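Local coordinates for protein pertussis toxin-like subunit ArtA (Escherichia coli, PDB 4Z9D) that probably transfers ADP-ribose from NAD to trimeric G proteins, as the enzymatic subunit of a pertussis-like AB5 toxin, at residues 4-9 and 79-84; 53-58 and 117-122; 85-90 and 124-129. The protein carries 2 engineered substitutions. All blocks are in the same frame, centred on the assembly; numbering follows the deposited sequence.

Contact 1: residues 4-9 and 79-84. With NAD (nicotinamide-adenine-dinucleotide), chain F.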
# COMPACT_ATOMS: atom_id res chain seq x y z
N THR A 4 -0.78 7.16 -16.95
CA THR A 4 -1.32 7.21 -15.59
C THR A 4 -0.62 6.24 -14.63
O THR A 4 -0.34 5.08 -14.97
CB THR A 4 -2.83 6.90 -15.59
OG1 THR A 4 -3.49 7.78 -16.49
CG2 THR A 4 -3.43 7.05 -14.18
N ASP A 5 -0.33 6.73 -13.43
CA ASP A 5 0.22 5.91 -12.37
C ASP A 5 -0.90 5.08 -11.74
O ASP A 5 -1.90 5.62 -11.27
CB ASP A 5 0.88 6.77 -11.29
CG ASP A 5 2.23 7.32 -11.71
OD1 ASP A 5 2.89 6.71 -12.58
OD2 ASP A 5 2.61 8.39 -11.17
N PHE A 6 -0.73 3.76 -11.74
CA PHE A 6 -1.65 2.89 -11.00
C PHE A 6 -0.86 2.12 -9.96
O PHE A 6 0.31 1.82 -10.17
CB PHE A 6 -2.39 1.93 -11.94
CG PHE A 6 -3.42 2.61 -12.79
CD1 PHE A 6 -3.11 3.06 -14.06
CD2 PHE A 6 -4.70 2.80 -12.31
CE1 PHE A 6 -4.05 3.69 -14.84
CE2 PHE A 6 -5.66 3.43 -13.08
CZ PHE A 6 -5.33 3.88 -14.36
N VAL A 7 -1.49 1.86 -8.82
CA VAL A 7 -0.86 1.05 -7.78
C VAL A 7 -1.80 -0.04 -7.28
O VAL A 7 -3.00 -0.03 -7.56
CB VAL A 7 -0.41 1.92 -6.57
CG1 VAL A 7 0.60 2.97 -6.99
CG2 VAL A 7 -1.61 2.60 -5.92
N TYR A 8 -1.23 -1.00 -6.55
CA TYR A 8 -2.02 -2.06 -5.93
C TYR A 8 -2.00 -2.01 -4.41
O TYR A 8 -0.99 -1.62 -3.81
CB TYR A 8 -1.51 -3.43 -6.34
CG TYR A 8 -1.55 -3.74 -7.81
CD1 TYR A 8 -2.72 -4.15 -8.41
CD2 TYR A 8 -0.39 -3.69 -8.57
CE1 TYR A 8 -2.75 -4.48 -9.76
CE2 TYR A 8 -0.41 -4.00 -9.92
CZ TYR A 8 -1.60 -4.40 -10.50
OH TYR A 8 -1.61 -4.73 -11.84
N ARG A 9 -3.07 -2.48 -3.80
CA ARG A 9 -3.07 -2.69 -2.35
C ARG A 9 -3.75 -4.00 -2.01
O ARG A 9 -4.83 -4.29 -2.51
CB ARG A 9 -3.76 -1.53 -1.61
CG ARG A 9 -3.91 -1.78 -0.10
CD ARG A 9 -4.34 -0.55 0.71
NE ARG A 9 -4.66 -0.96 2.09
CZ ARG A 9 -3.77 -1.19 3.04
NH1 ARG A 9 -2.47 -0.99 2.80
NH2 ARG A 9 -4.17 -1.59 4.24
N ARG A 79 -6.92 -8.00 -3.87
CA ARG A 79 -5.97 -7.07 -4.47
C ARG A 79 -6.77 -5.96 -5.13
O ARG A 79 -7.56 -6.22 -6.03
CB ARG A 79 -5.09 -7.78 -5.51
CG ARG A 79 -4.00 -6.89 -6.09
CD ARG A 79 -3.21 -7.58 -7.18
NE ARG A 79 -4.03 -7.86 -8.37
CZ ARG A 79 -4.36 -9.07 -8.79
NH1 ARG A 79 -3.94 -10.15 -8.15
NH2 ARG A 79 -5.10 -9.20 -9.89
N TYR A 80 -6.58 -4.73 -4.66
CA TYR A 80 -7.24 -3.57 -5.26
C TYR A 80 -6.30 -2.87 -6.23
O TYR A 80 -5.12 -2.69 -5.94
CB TYR A 80 -7.70 -2.60 -4.17
CG TYR A 80 -8.84 -3.11 -3.35
CD1 TYR A 80 -10.16 -2.85 -3.72
CD2 TYR A 80 -8.61 -3.86 -2.20
CE1 TYR A 80 -11.21 -3.32 -2.97
CE2 TYR A 80 -9.65 -4.34 -1.45
CZ TYR A 80 -10.95 -4.07 -1.83
OH TYR A 80 -12.00 -4.54 -1.08
N ARG A 81 -6.83 -2.48 -7.39
CA ARG A 81 -6.06 -1.64 -8.30
C ARG A 81 -6.52 -0.21 -8.14
O ARG A 81 -7.72 0.06 -8.14
CB ARG A 81 -6.22 -2.07 -9.76
CG ARG A 81 -5.16 -1.43 -10.64
CD ARG A 81 -5.45 -1.56 -12.12
NE ARG A 81 -5.78 -2.92 -12.54
CZ ARG A 81 -5.04 -3.66 -13.36
NH1 ARG A 81 -3.89 -3.20 -13.84
NH2 ARG A 81 -5.45 -4.88 -13.70
N ILE A 82 -5.57 0.71 -8.01
CA ILE A 82 -5.90 2.07 -7.61
C ILE A 82 -5.23 3.11 -8.49
O ILE A 82 -4.04 3.01 -8.77
CB ILE A 82 -5.47 2.33 -6.15
CG1 ILE A 82 -5.98 1.24 -5.20
CG2 ILE A 82 -5.90 3.74 -5.66
CD1 ILE A 82 -5.28 1.24 -3.84
N ARG A 83 -5.98 4.12 -8.94
CA ARG A 83 -5.36 5.24 -9.63
C ARG A 83 -4.66 6.14 -8.62
O ARG A 83 -5.25 6.59 -7.64
CB ARG A 83 -6.38 6.04 -10.44
CG ARG A 83 -5.81 7.34 -11.01
CD ARG A 83 -6.75 7.95 -12.04
NE ARG A 83 -8.04 8.32 -11.45
CZ ARG A 83 -8.24 9.38 -10.66
NH1 ARG A 83 -7.23 10.19 -10.36
NH2 ARG A 83 -9.45 9.63 -10.18
N ALA A 84 -3.36 6.36 -8.84
CA ALA A 84 -2.58 7.20 -7.94
C ALA A 84 -2.71 8.66 -8.36
O ALA A 84 -2.90 8.96 -9.54
CB ALA A 84 -1.11 6.79 -7.95
PA NAD F . -2.34 -2.20 7.45
O1A NAD F . -2.60 -0.98 6.63
O2A NAD F . -2.35 -2.09 8.93
O5B NAD F . -3.41 -3.33 6.97
C5B NAD F . -3.56 -4.62 7.58
C4B NAD F . -5.06 -4.84 7.85
O4B NAD F . -5.53 -3.91 8.88
C3B NAD F . -5.85 -4.46 6.64
O3B NAD F . -5.79 -5.56 5.69
C2B NAD F . -7.21 -4.35 7.26
O2B NAD F . -7.59 -5.64 7.71
C1B NAD F . -6.88 -3.52 8.50
N9A NAD F . -6.78 -2.02 8.37
C8A NAD F . -5.89 -1.21 7.81
N7A NAD F . -6.28 0.05 8.02
C5A NAD F . -7.41 0.02 8.74
C6A NAD F . -8.20 1.00 9.23
N6A NAD F . -7.83 2.25 8.97
N1A NAD F . -9.31 0.73 9.93
C2A NAD F . -9.64 -0.60 10.17
N3A NAD F . -8.80 -1.60 9.66
C4A NAD F . -7.71 -1.26 8.96
O3 NAD F . -0.96 -2.83 7.04
PN NAD F . -0.50 -3.05 5.49
O1N NAD F . -0.99 -1.94 4.63
O2N NAD F . -0.75 -4.46 5.12
O5D NAD F . 1.06 -2.82 5.68
C5D NAD F . 1.84 -3.57 6.62
C4D NAD F . 3.29 -3.63 6.15
O4D NAD F . 3.22 -4.11 4.77
C3D NAD F . 3.94 -2.23 6.11
O3D NAD F . 5.36 -2.32 6.27
C2D NAD F . 3.63 -1.86 4.67
O2D NAD F . 4.49 -0.79 4.21
C1D NAD F . 3.90 -3.16 3.93
N1N NAD F . 3.28 -3.09 2.55
C2N NAD F . 1.93 -3.46 2.36
C3N NAD F . 1.30 -3.37 1.11
C7N NAD F . -0.04 -3.76 0.92
O7N NAD F . -0.47 -3.92 -0.34
N7N NAD F . -0.79 -4.02 2.00
C4N NAD F . 2.05 -2.89 0.04
C5N NAD F . 3.38 -2.52 0.21
C6N NAD F . 4.00 -2.60 1.45
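Y8 lies alongside R79 and R81 on one face of an antiparallel strand pair, its side chain pointing the same way as both. Its ring atom CD1 meets the aliphatic CD of R79 at 3.7 Å. The R79 guanidinium stands almost upright to the ring, with planes 86° apart, so the two flat groups do not stack. R81 offers a face instead. CE1 of Y8 sits 4.3 Å above the centre of the R81 guanidinium, and the two planes are inclined by 50°. The Y8 hydroxyl is 3.4 Å from R81 NH1, but the angle is too poor for a hydrogen bond. Both arginines pair with acids elsewhere: R79 with D147, R81 with E132.

On the same face, F6 crosses R83, with ring atom CE2 3.8 Å from CB of R83. The end of R83 then leads off to T161 and V157.

The other face is apolar near the middle, where V7 CG2 packs on I82 CB at 3.9 Å. CD1 of I82 also touches CB of R9. The rest of R9 reaches out into the NAD site. Its CG is anti to the backbone N (chi1 174°), and the chain stays extended as far as NE. There NH2 donates to NAD O1A at 2.9 Å. NH1 meets O1N of the other phosphate, but too closely for a sound bond length. The guanidinium thus faces both phosphates. A salt bridge to D11 and a bond to A52 O help fix it.

Backbone bonds pair V7 with I82 and R9 with Y80 in both directions. Strand 6-11 is outermost in a four-stranded sheet, with strand 77-83 next and strand 130-139 beyond. Helix 57-68 packs on Y8 and R79, while helix 15-21 packs on Y80.

Contact 2: residues 53-58 and 117-122. Engineered in segment 117-122: D118 (natural residue Glu). With NAD (nicotinamide-adenine-dinucleotide), chain F.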
# COMPACT_ATOMS: atom_id res chain seq x y z
N THR A 53 0.92 0.93 -0.55
CA THR A 53 0.58 0.37 -1.86
C THR A 53 1.87 -0.06 -2.56
O THR A 53 2.96 0.24 -2.07
CB THR A 53 -0.16 1.39 -2.78
OG1 THR A 53 0.76 2.41 -3.20
CG2 THR A 53 -1.34 2.05 -2.07
N THR A 54 1.76 -0.76 -3.68
CA THR A 54 2.94 -1.12 -4.45
C THR A 54 2.62 -1.04 -5.93
O THR A 54 1.48 -1.28 -6.34
CB THR A 54 3.44 -2.56 -4.12
OG1 THR A 54 4.55 -2.91 -4.97
CG2 THR A 54 2.32 -3.57 -4.35
N THR A 55 3.62 -0.71 -6.74
CA THR A 55 3.42 -0.68 -8.19
C THR A 55 3.48 -2.08 -8.79
O THR A 55 3.09 -2.28 -9.95
CB THR A 55 4.48 0.18 -8.90
OG1 THR A 55 5.79 -0.32 -8.59
CG2 THR A 55 4.36 1.64 -8.48
N SER A 56 3.97 -3.03 -8.01
CA SER A 56 4.30 -4.37 -8.51
C SER A 56 3.24 -5.45 -8.24
O SER A 56 3.00 -5.82 -7.10
CB SER A 56 5.64 -4.80 -7.93
OG SER A 56 5.91 -6.17 -8.17
N LEU A 57 2.63 -5.95 -9.32
CA LEU A 57 1.68 -7.04 -9.24
C LEU A 57 2.33 -8.27 -8.63
O LEU A 57 1.75 -8.97 -7.79
CB LEU A 57 1.16 -7.37 -10.65
CG LEU A 57 0.26 -8.60 -10.77
CD1 LEU A 57 -1.06 -8.36 -10.04
CD2 LEU A 57 0.02 -8.98 -12.22
N ILE A 58 3.58 -8.50 -9.02
CA ILE A 58 4.33 -9.65 -8.53
C ILE A 58 4.46 -9.57 -7.02
O ILE A 58 4.27 -10.56 -6.32
CB ILE A 58 5.72 -9.73 -9.19
CG1 ILE A 58 5.56 -10.23 -10.62
CG2 ILE A 58 6.64 -10.64 -8.38
CD1 ILE A 58 6.74 -9.95 -11.52
N ASN A 117 9.43 -0.16 -5.48
CA ASN A 117 8.02 -0.22 -5.86
C ASN A 117 7.07 0.31 -4.79
O ASN A 117 5.86 0.37 -5.01
CB ASN A 117 7.64 -1.66 -6.20
CG ASN A 117 8.44 -2.18 -7.37
OD1 ASN A 117 8.63 -1.48 -8.36
ND2 ASN A 117 8.95 -3.40 -7.24
N ASP A 118 7.61 0.70 -3.65
CA ASP A 118 6.75 1.19 -2.57
C ASP A 118 6.27 2.61 -2.80
O ASP A 118 7.05 3.50 -3.13
CB ASP A 118 7.47 1.13 -1.22
CG ASP A 118 7.78 -0.29 -0.80
OD1 ASP A 118 6.84 -0.96 -0.33
OD2 ASP A 118 8.96 -0.72 -0.91
N ILE A 119 4.97 2.79 -2.60
CA ILE A 119 4.33 4.09 -2.70
C ILE A 119 3.36 4.20 -1.53
O ILE A 119 2.62 3.26 -1.24
CB ILE A 119 3.60 4.28 -4.04
CG1 ILE A 119 4.63 4.44 -5.17
CG2 ILE A 119 2.71 5.51 -4.00
CD1 ILE A 119 4.03 4.57 -6.52
N VAL A 120 3.37 5.32 -0.81
CA VAL A 120 2.40 5.48 0.27
C VAL A 120 1.42 6.59 -0.07
O VAL A 120 1.79 7.59 -0.68
CB VAL A 120 3.07 5.81 1.62
CG1 VAL A 120 3.96 4.64 2.07
CG2 VAL A 120 3.88 7.08 1.54
N ALA A 121 0.16 6.40 0.34
CA ALA A 121 -0.83 7.47 0.25
C ALA A 121 -0.97 8.05 1.63
O ALA A 121 -0.92 7.34 2.63
CB ALA A 121 -2.15 6.95 -0.24
N VAL A 122 -1.18 9.36 1.69
CA VAL A 122 -1.33 9.98 2.99
C VAL A 122 -2.82 10.14 3.37
O VAL A 122 -3.62 10.68 2.60
CB VAL A 122 -0.59 11.34 3.05
CG1 VAL A 122 0.91 11.12 2.90
CG2 VAL A 122 -1.11 12.31 1.99
PA NAD F . -2.34 -2.20 7.45
O1A NAD F . -2.60 -0.98 6.63
O2A NAD F . -2.35 -2.09 8.93
O5B NAD F . -3.41 -3.33 6.97
C5B NAD F . -3.56 -4.62 7.58
C4B NAD F . -5.06 -4.84 7.85
O4B NAD F . -5.53 -3.91 8.88
C3B NAD F . -5.85 -4.46 6.64
O3B NAD F . -5.79 -5.56 5.69
C2B NAD F . -7.21 -4.35 7.26
O2B NAD F . -7.59 -5.64 7.71
C1B NAD F . -6.88 -3.52 8.50
N9A NAD F . -6.78 -2.02 8.37
C8A NAD F . -5.89 -1.21 7.81
N7A NAD F . -6.28 0.05 8.02
C5A NAD F . -7.41 0.02 8.74
C6A NAD F . -8.20 1.00 9.23
N6A NAD F . -7.83 2.25 8.97
N1A NAD F . -9.31 0.73 9.93
C2A NAD F . -9.64 -0.60 10.17
N3A NAD F . -8.80 -1.60 9.66
C4A NAD F . -7.71 -1.26 8.96
O3 NAD F . -0.96 -2.83 7.04
PN NAD F . -0.50 -3.05 5.49
O1N NAD F . -0.99 -1.94 4.63
O2N NAD F . -0.75 -4.46 5.12
O5D NAD F . 1.06 -2.82 5.68
C5D NAD F . 1.84 -3.57 6.62
C4D NAD F . 3.29 -3.63 6.15
O4D NAD F . 3.22 -4.11 4.77
C3D NAD F . 3.94 -2.23 6.11
O3D NAD F . 5.36 -2.32 6.27
C2D NAD F . 3.63 -1.86 4.67
O2D NAD F . 4.49 -0.79 4.21
C1D NAD F . 3.90 -3.16 3.93
N1N NAD F . 3.28 -3.09 2.55
C2N NAD F . 1.93 -3.46 2.36
C3N NAD F . 1.30 -3.37 1.11
C7N NAD F . -0.04 -3.76 0.92
O7N NAD F . -0.47 -3.92 -0.34
N7N NAD F . -0.79 -4.02 2.00
C4N NAD F . 2.05 -2.89 0.04
C5N NAD F . 3.38 -2.52 0.21
C6N NAD F . 4.00 -2.60 1.45
O HOH W 1 4.46 0.78 0.26
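T55 lays its methyl CG2 against CD1 of I119 at 3.5 Å, the two side chains crossing at about a right angle. It also crosses N117 at about a right angle, with OG1 of T55 3.3 Å from CB of N117. Its backbone N donates to N117 O at 3.0 Å, in the carbonyl plane and on a lone pair.

Three hydrogen bonds join T53 and I119. I119 N donates to T53 O, and two donors of T53 converge on I119 O. The T53 backbone N lies nearly in line with the I119 C=O (C=O...N angle 178°), though the bond bends at the hydrogen. Its hydroxyl is held between its own N and carbonyl carbon (chi1 71°). From there OG1 donates to the same I119 O at 2.8 Å, coming from above the carbonyl plane.

T54 faces the other way and serves the chain turn. Its OG1 accepts from S56 N at 3.1 Å, an ST turn. S56 is the N-cap of helix 57-68, its OG accepting from E59 N. The E59 carboxylate bonds both T54 OG1 and N117 ND2, tying the helix start to both segments.

The strand pair borders the nicotinamide. T53 O is 3.6 Å from NAD C5N, and OD1 of D118 is 3.7 Å from C6N. A water lies close to both of these protein oxygens. D118 is an engineered residue, with Glu in the natural sequence. The contact belongs to a three-stranded sheet in which strand 118-122 runs between 50-54 and 88-90. The layout is consistent with the Arg-Ser-Glu class of ADP-ribosyltransferases, in which a Ser-Thr-Ser strand lies beside the strand of the catalytic glutamate; here strand 50-54 probably takes that place. The natural Glu at position 118 is probably that glutamate.

Contact 3: residues 85-90 and 124-129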
# COMPACT_ATOMS: atom_id res chain seq x y z
N ASN A 85 -2.65 9.55 -7.39
CA ASN A 85 -2.60 10.99 -7.68
C ASN A 85 -1.68 11.67 -6.67
O ASN A 85 -0.80 11.01 -6.12
CB ASN A 85 -4.01 11.60 -7.69
CG ASN A 85 -4.77 11.39 -6.41
OD1 ASN A 85 -4.20 11.09 -5.36
ND2 ASN A 85 -6.09 11.58 -6.48
N ASN A 86 -1.84 12.98 -6.44
CA ASN A 86 -0.86 13.72 -5.64
C ASN A 86 -0.92 13.37 -4.14
O ASN A 86 -0.12 13.87 -3.35
CB ASN A 86 -1.04 15.22 -5.82
CG ASN A 86 -0.56 15.72 -7.18
OD1 ASN A 86 -0.75 16.90 -7.51
ND2 ASN A 86 0.08 14.85 -7.96
N ILE A 87 -1.86 12.52 -3.77
CA ILE A 87 -1.99 11.98 -2.42
C ILE A 87 -0.93 10.89 -2.18
O ILE A 87 -0.59 10.57 -1.04
CB ILE A 87 -3.42 11.36 -2.24
CG1 ILE A 87 -4.50 12.41 -2.49
CG2 ILE A 87 -3.60 10.69 -0.87
CD1 ILE A 87 -5.92 11.84 -2.47
N PHE A 88 -0.39 10.37 -3.28
CA PHE A 88 0.54 9.24 -3.28
C PHE A 88 1.96 9.72 -3.45
O PHE A 88 2.23 10.60 -4.27
CB PHE A 88 0.19 8.25 -4.40
CG PHE A 88 -1.16 7.58 -4.24
CD1 PHE A 88 -2.33 8.32 -4.39
CD2 PHE A 88 -1.25 6.22 -3.99
CE1 PHE A 88 -3.58 7.72 -4.27
CE2 PHE A 88 -2.50 5.60 -3.87
CZ PHE A 88 -3.66 6.36 -4.01
N TYR A 89 2.88 9.14 -2.69
CA TYR A 89 4.31 9.48 -2.75
C TYR A 89 5.16 8.23 -2.89
O TYR A 89 5.01 7.31 -2.09
CB TYR A 89 4.75 10.22 -1.48
CG TYR A 89 4.14 11.57 -1.25
CD1 TYR A 89 2.85 11.70 -0.73
CD2 TYR A 89 4.87 12.73 -1.48
CE1 TYR A 89 2.30 12.96 -0.50
CE2 TYR A 89 4.33 13.99 -1.25
CZ TYR A 89 3.05 14.09 -0.76
OH TYR A 89 2.52 15.34 -0.53
N PRO A 90 6.03 8.17 -3.90
CA PRO A 90 7.08 7.15 -3.86
C PRO A 90 7.97 7.40 -2.65
O PRO A 90 8.19 8.57 -2.31
CB PRO A 90 7.84 7.37 -5.18
CG PRO A 90 6.94 8.22 -6.02
CD PRO A 90 6.17 9.07 -5.05
N HIS A 124 -5.87 9.20 3.26
CA HIS A 124 -7.12 8.70 2.68
C HIS A 124 -7.03 8.53 1.18
O HIS A 124 -6.67 9.46 0.47
CB HIS A 124 -8.28 9.66 3.03
CG HIS A 124 -9.59 9.28 2.41
ND1 HIS A 124 -10.18 8.05 2.60
CD2 HIS A 124 -10.44 9.97 1.61
CE1 HIS A 124 -11.32 8.00 1.93
NE2 HIS A 124 -11.50 9.15 1.32
N ILE A 125 -7.39 7.35 0.70
CA ILE A 125 -7.64 7.11 -0.72
C ILE A 125 -9.14 7.01 -0.96
O ILE A 125 -9.77 6.09 -0.47
CB ILE A 125 -6.98 5.79 -1.18
CG1 ILE A 125 -5.47 5.82 -0.92
CG2 ILE A 125 -7.29 5.50 -2.67
CD1 ILE A 125 -4.82 4.42 -1.05
N PRO A 126 -9.71 7.94 -1.73
CA PRO A 126 -11.15 7.86 -2.03
C PRO A 126 -11.57 6.59 -2.78
O PRO A 126 -10.80 6.03 -3.57
CB PRO A 126 -11.39 9.11 -2.89
CG PRO A 126 -10.24 10.03 -2.60
CD PRO A 126 -9.08 9.13 -2.32
N GLY A 127 -12.80 6.15 -2.54
CA GLY A 127 -13.37 5.04 -3.28
C GLY A 127 -13.35 5.26 -4.78
O GLY A 127 -13.14 4.32 -5.55
N GLU A 128 -13.53 6.51 -5.19
CA GLU A 128 -13.55 6.88 -6.60
C GLU A 128 -12.21 6.65 -7.31
O GLU A 128 -12.15 6.62 -8.54
CB GLU A 128 -14.00 8.34 -6.75
CG GLU A 128 -15.52 8.47 -6.67
CD GLU A 128 -16.01 9.90 -6.61
OE1 GLU A 128 -17.19 10.13 -6.98
OE2 GLU A 128 -15.23 10.80 -6.20
N ASN A 129 -11.12 6.51 -6.54
CA ASN A 129 -9.82 6.20 -7.12
C ASN A 129 -9.62 4.72 -7.39
O ASN A 129 -8.65 4.32 -8.05
CB ASN A 129 -8.69 6.66 -6.19
CG ASN A 129 -8.46 8.13 -6.26
OD1 ASN A 129 -9.33 8.92 -5.88
ND2 ASN A 129 -7.28 8.53 -6.72
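N85 O accepts from F88 N at 2.9 Å and closes a type I turn that faces segment 124-129. The N85 side chain braces the same turn. Its CG lies between the backbone N and the carbonyl carbon (chi1 57°), which carries the amide back over the turn. There OD1 takes I87 N at 3.2 Å, the donor sitting above the carbonyl plane, and this is an Asx turn. ND2 of N85 comes within 3.3 Å of ND2 of N129. Both are donors, and the amide planes stand 77° apart. N129 ND2 bonds R83 O instead.

The turn joins two sheets: strand 77-83 enters it, and strand 88-90, outermost in the sheet of 118-122, leaves it. Strand 124-125 pairs separately with 23-24, where H124 ND1 bonds F23 O.

The apolar part of the contact has two places. F88 crosses I125 at about a right angle, with ring atom CZ 3.6 Å from CG1 of I125. I82 packs on both of them. Nearer the surface, I87 and P126 meet tip to tip, CD1 to CD at 4.2 Å. The other branch of I87, CG2, rests 3.6 Å from H124 O.

Contact 1 is a regular strand ladder of the four-stranded sheet. Contact 2 is a shorter pairing in the three-stranded sheet and lies nearest the centre of the chain. Both reach NAD, contact 1 at the phosphates and contact 2 at the nicotinamide, and Y8 N probably bonds T54 O between them. Contacts 1 and 3 lie at similar distances from the centre, and all three are partly buried. Contact 3 joins a turn to a short strand and a 3-10 segment by side-chain packing. It shares strand neighbours 88-90 and 118-122 with contact 2. R83 N probably bonds N129 O, which ties it to contact 1. Charged side chains mark contact 1, hydroxyls contact 2, and apolar groups contact 3.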